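Local coordinates for protein putative aminooxidase (PDB 2BA9) that isomerises polyunsaturated fatty acid to conjugated linoleic acid and carries flavin-adenine dinucleotide in a fold related to flavin-containing amine oxidases, at residues L182-F187 and M403-F408. Sequence-based numbering, arbitrary orientation.
With NA (sodium ion), chain B; FAD (flavin-adenine dinucleotide), chain D.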
loop_
_atom_site.group_PDB
_atom_site.type_symbol
_atom_site.label_atom_id
_atom_site.label_comp_id
_atom_site.label_asym_id
_atom_site.label_seq_id
_atom_site.Cartn_x
_atom_site.Cartn_y
_atom_site.Cartn_z
ATOM N N LEU A 182 -6.822 -9.670 -5.021
ATOM C CA LEU A 182 -8.202 -9.900 -4.623
ATOM C C LEU A 182 -8.490 -9.620 -3.133
ATOM O O LEU A 182 -9.658 -9.489 -2.740
ATOM C CB LEU A 182 -8.629 -11.308 -5.051
ATOM C CG LEU A 182 -8.721 -11.446 -6.585
ATOM C CD1 LEU A 182 -8.758 -12.901 -7.043
ATOM C CD2 LEU A 182 -9.949 -10.680 -7.106
ATOM N N LYS A 183 -7.435 -9.503 -2.326
ATOM C CA LYS A 183 -7.545 -9.021 -0.941
ATOM C C LYS A 183 -7.695 -7.497 -0.881
ATOM O O LYS A 183 -8.379 -6.981 0.003
ATOM C CB LYS A 183 -6.355 -9.496 -0.082
ATOM C CG LYS A 183 -6.459 -10.976 0.286
ATOM C CD LYS A 183 -5.308 -11.486 1.149
ATOM C CE LYS A 183 -5.376 -12.995 1.287
ATOM N NZ LYS A 183 -6.674 -13.488 1.879
ATOM N N TYR A 184 -7.060 -6.788 -1.812
ATOM C CA TYR A 184 -7.293 -5.355 -2.029
ATOM C C TYR A 184 -8.549 -5.140 -2.871
ATOM O O TYR A 184 -9.593 -4.680 -2.364
ATOM C CB TYR A 184 -6.048 -4.726 -2.682
ATOM C CG TYR A 184 -6.233 -3.407 -3.416
ATOM C CD1 TYR A 184 -7.173 -2.463 -3.000
ATOM C CD2 TYR A 184 -5.436 -3.095 -4.516
ATOM C CE1 TYR A 184 -7.338 -1.287 -3.677
ATOM C CE2 TYR A 184 -5.580 -1.903 -5.191
ATOM C CZ TYR A 184 -6.529 -0.996 -4.767
ATOM O OH TYR A 184 -6.699 0.200 -5.425
ATOM N N LEU A 185 -8.473 -5.489 -4.146
ATOM C CA LEU A 185 -9.628 -5.368 -5.032
ATOM C C LEU A 185 -10.486 -6.615 -4.944
ATOM O O LEU A 185 -10.576 -7.406 -5.884
ATOM C CB LEU A 185 -9.199 -5.086 -6.470
ATOM C CG LEU A 185 -8.610 -3.695 -6.734
ATOM C CD1 LEU A 185 -7.904 -3.679 -8.076
ATOM C CD2 LEU A 185 -9.673 -2.610 -6.695
ATOM N N ASP A 186 -11.121 -6.799 -3.795
ATOM C CA ASP A 186 -12.147 -7.815 -3.682
ATOM C C ASP A 186 -13.345 -7.306 -4.470
ATOM O O ASP A 186 -13.357 -6.144 -4.915
ATOM C CB ASP A 186 -12.488 -8.175 -2.226
ATOM C CG ASP A 186 -12.985 -7.002 -1.398
ATOM O OD1 ASP A 186 -13.053 -5.855 -1.873
ATOM O OD2 ASP A 186 -13.289 -7.249 -0.210
ATOM N N PHE A 187 -14.320 -8.161 -4.714
ATOM C CA PHE A 187 -15.350 -7.780 -5.677
ATOM C C PHE A 187 -16.053 -6.471 -5.273
ATOM O O PHE A 187 -16.335 -5.633 -6.115
ATOM C CB PHE A 187 -16.357 -8.901 -5.899
ATOM C CG PHE A 187 -17.221 -8.689 -7.102
ATOM C CD1 PHE A 187 -16.778 -9.069 -8.364
ATOM C CD2 PHE A 187 -18.456 -8.076 -6.979
ATOM C CE1 PHE A 187 -17.567 -8.856 -9.483
ATOM C CE2 PHE A 187 -19.253 -7.871 -8.083
ATOM C CZ PHE A 187 -18.804 -8.248 -9.342
ATOM N N MET A 403 2.711 -8.602 5.476
ATOM C CA MET A 403 1.822 -9.634 6.073
ATOM C C MET A 403 0.353 -9.555 5.640
ATOM O O MET A 403 -0.455 -10.445 5.957
ATOM C CB MET A 403 1.862 -9.579 7.611
ATOM C CG MET A 403 3.234 -9.795 8.234
ATOM S SD MET A 403 4.175 -11.205 7.584
ATOM C CE MET A 403 3.052 -12.555 7.954
ATOM N N SER A 404 0.021 -8.483 4.929
ATOM C CA SER A 404 -1.343 -8.210 4.503
ATOM C C SER A 404 -1.312 -7.738 3.049
ATOM O O SER A 404 -1.271 -8.550 2.127
ATOM C CB SER A 404 -2.003 -7.169 5.431
ATOM O OG SER A 404 -1.250 -5.954 5.511
ATOM N N PHE A 405 -1.314 -6.427 2.850
ATOM C CA PHE A 405 -1.233 -5.858 1.517
ATOM C C PHE A 405 -0.787 -4.422 1.661
ATOM O O PHE A 405 -0.974 -3.822 2.723
ATOM C CB PHE A 405 -2.592 -5.937 0.819
ATOM C CG PHE A 405 -2.587 -5.363 -0.549
ATOM C CD1 PHE A 405 -2.033 -6.074 -1.607
ATOM C CD2 PHE A 405 -3.104 -4.095 -0.786
ATOM C CE1 PHE A 405 -2.010 -5.533 -2.886
ATOM C CE2 PHE A 405 -3.073 -3.543 -2.058
ATOM C CZ PHE A 405 -2.539 -4.268 -3.111
ATOM N N GLY A 406 -0.194 -3.881 0.601
ATOM C CA GLY A 406 0.277 -2.510 0.582
ATOM C C GLY A 406 -0.813 -1.451 0.489
ATOM O O GLY A 406 -0.720 -0.569 -0.356
ATOM N N ASN A 407 -1.840 -1.523 1.343
ATOM C CA ASN A 407 -2.795 -0.400 1.508
ATOM C C ASN A 407 -3.088 -0.126 2.975
ATOM O O ASN A 407 -2.804 -0.969 3.832
ATOM C CB ASN A 407 -4.032 -0.513 0.577
ATOM C CG ASN A 407 -5.295 -1.168 1.207
ATOM O OD1 ASN A 407 -5.563 -1.122 2.411
ATOM N ND2 ASN A 407 -6.122 -1.723 0.322
ATOM N N PHE A 408 -3.574 1.083 3.272
ATOM C CA PHE A 408 -3.588 1.538 4.667
ATOM C C PHE A 408 -4.755 0.966 5.482
ATOM O O PHE A 408 -4.661 0.855 6.703
ATOM C CB PHE A 408 -3.415 3.066 4.817
ATOM C CG PHE A 408 -4.486 3.915 4.158
ATOM C CD1 PHE A 408 -5.712 4.140 4.781
ATOM C CD2 PHE A 408 -4.216 4.584 2.973
ATOM C CE1 PHE A 408 -6.672 4.963 4.196
ATOM C CE2 PHE A 408 -5.181 5.399 2.379
ATOM C CZ PHE A 408 -6.413 5.573 2.995
HETATM NA NA NA B . -9.847 -6.518 1.981
HETATM P PA FAD D . 4.507 2.775 5.758
HETATM O O1A FAD D . 3.332 3.626 5.374
HETATM O O2A FAD D . 5.625 2.659 4.744
HETATM O O5B FAD D . 5.164 3.385 7.085
HETATM C C5B FAD D . 6.255 2.694 7.646
HETATM C C4B FAD D . 6.892 3.528 8.738
HETATM O O4B FAD D . 7.958 2.796 9.308
HETATM C C3B FAD D . 7.439 4.852 8.200
HETATM O O3B FAD D . 6.928 5.926 8.957
HETATM C C2B FAD D . 8.937 4.692 8.317
HETATM O O2B FAD D . 9.623 5.936 8.458
HETATM C C1B FAD D . 9.047 3.676 9.468
HETATM N N9A FAD D . 10.347 2.984 9.418
HETATM C C8A FAD D . 10.898 2.308 8.349
HETATM N N7A FAD D . 12.124 1.837 8.713
HETATM C C5A FAD D . 12.359 2.204 10.004
HETATM C C6A FAD D . 13.446 2.013 10.881
HETATM N N6A FAD D . 14.355 1.022 10.610
HETATM N N1A FAD D . 13.353 2.506 12.178
HETATM C C2A FAD D . 12.245 3.230 12.597
HETATM N N3A FAD D . 11.183 3.415 11.721
HETATM C C4A FAD D . 11.243 2.934 10.448
HETATM N N1 FAD D . -3.173 2.998 0.315
HETATM C C2 FAD D . -4.548 2.905 0.231
HETATM O O2 FAD D . -5.178 2.318 1.110
HETATM N N3 FAD D . -5.207 3.447 -0.855
HETATM C C4 FAD D . -4.500 4.106 -1.839
HETATM O O4 FAD D . -5.125 4.597 -2.792
HETATM C C4X FAD D . -3.108 4.214 -1.749
HETATM N N5 FAD D . -2.363 4.847 -2.728
HETATM C C5X FAD D . -1.014 5.099 -2.567
HETATM C C6 FAD D . -0.319 5.864 -3.502
HETATM C C7 FAD D . 1.032 6.141 -3.306
HETATM C C7M FAD D . 1.745 6.983 -4.326
HETATM C C8 FAD D . 1.687 5.644 -2.183
HETATM C C8M FAD D . 3.140 5.911 -1.928
HETATM C C9 FAD D . 0.985 4.876 -1.257
HETATM C C9A FAD D . -0.367 4.586 -1.440
HETATM N N10 FAD D . -1.092 3.794 -0.530
HETATM C C10 FAD D . -2.457 3.668 -0.646
HETATM C "C1'" FAD D . -0.397 2.814 0.355
HETATM C "C2'" FAD D . -0.371 3.276 1.807
HETATM O "O2'" FAD D . 0.058 4.628 1.930
HETATM C "C3'" FAD D . 0.552 2.335 2.567
HETATM O "O3'" FAD D . 0.172 0.983 2.299
HETATM C "C4'" FAD D . 0.518 2.628 4.059
HETATM O "O4'" FAD D . 1.151 3.867 4.356
HETATM C "C5'" FAD D . 1.180 1.469 4.791
HETATM O "O5'" FAD D . 1.445 1.827 6.118
HETATM P P FAD D . 2.604 1.056 6.948
HETATM O O1P FAD D . 2.750 1.656 8.334
HETATM O O2P FAD D . 2.252 -0.391 6.986
HETATM O O3P FAD D . 3.975 1.311 6.153
HETATM O O HOH W 1 -10.426 -4.958 0.336
HETATM O O HOH W 2 -11.159 -7.891 1.027
HETATM O O HOH W 3 -8.617 -8.262 3.102
#
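The CB of Tyr184, rather than its ring, sits over the face of the Phe405 ring: this CH-pi contact puts Tyr184 CB 3.6 Å from the Phe405 ring centroid and 25° off the ring normal. The two aromatic planes are inclined by 27° and offset, with little overlap, the centroids 5.2 Å apart. Tyr184 CG lies anti to the backbone N (chi1 160°), as does that of Phe405, which carries the Tyr184 ring past the CE2–CZ side of Phe405; Tyr184 CD2 lies 3.4 Å from Phe405 CZ. Next to this pair, the Asn407 amide stands almost perpendicular to the tyrosine ring, and its ND2 comes within 3.6 Å of Tyr184 CD1. Leu185 CG packs over the centre of one face of the Tyr184 ring, while Tyr184 OH is hydrogen-bonded to Pro164 O, anchoring the far end. The contact joins the C-terminal end of helix 178-184 to the loop leading into helix 408-423, where Asn407 is the N-cap and its OD1 accepts from Glu410 N. The next residue after Asn407, Phe408, donates its N-H to flavin O2 (N to O2 3.0 Å), while the Phe408 ring lays a face against the same oxygen. A sodium ion also ties the two helices together, bound by Lys183 O at 2.5 Å, Glu410 OE2 and three waters. Between the segments themselves the contact is thus aromatic packing plus one amide-to-ring approach, without a direct hydrogen bond, whereas polar and ionic links lie around it; the amide at flavin O2 would probably help stabilise negative charge on a reduced flavin.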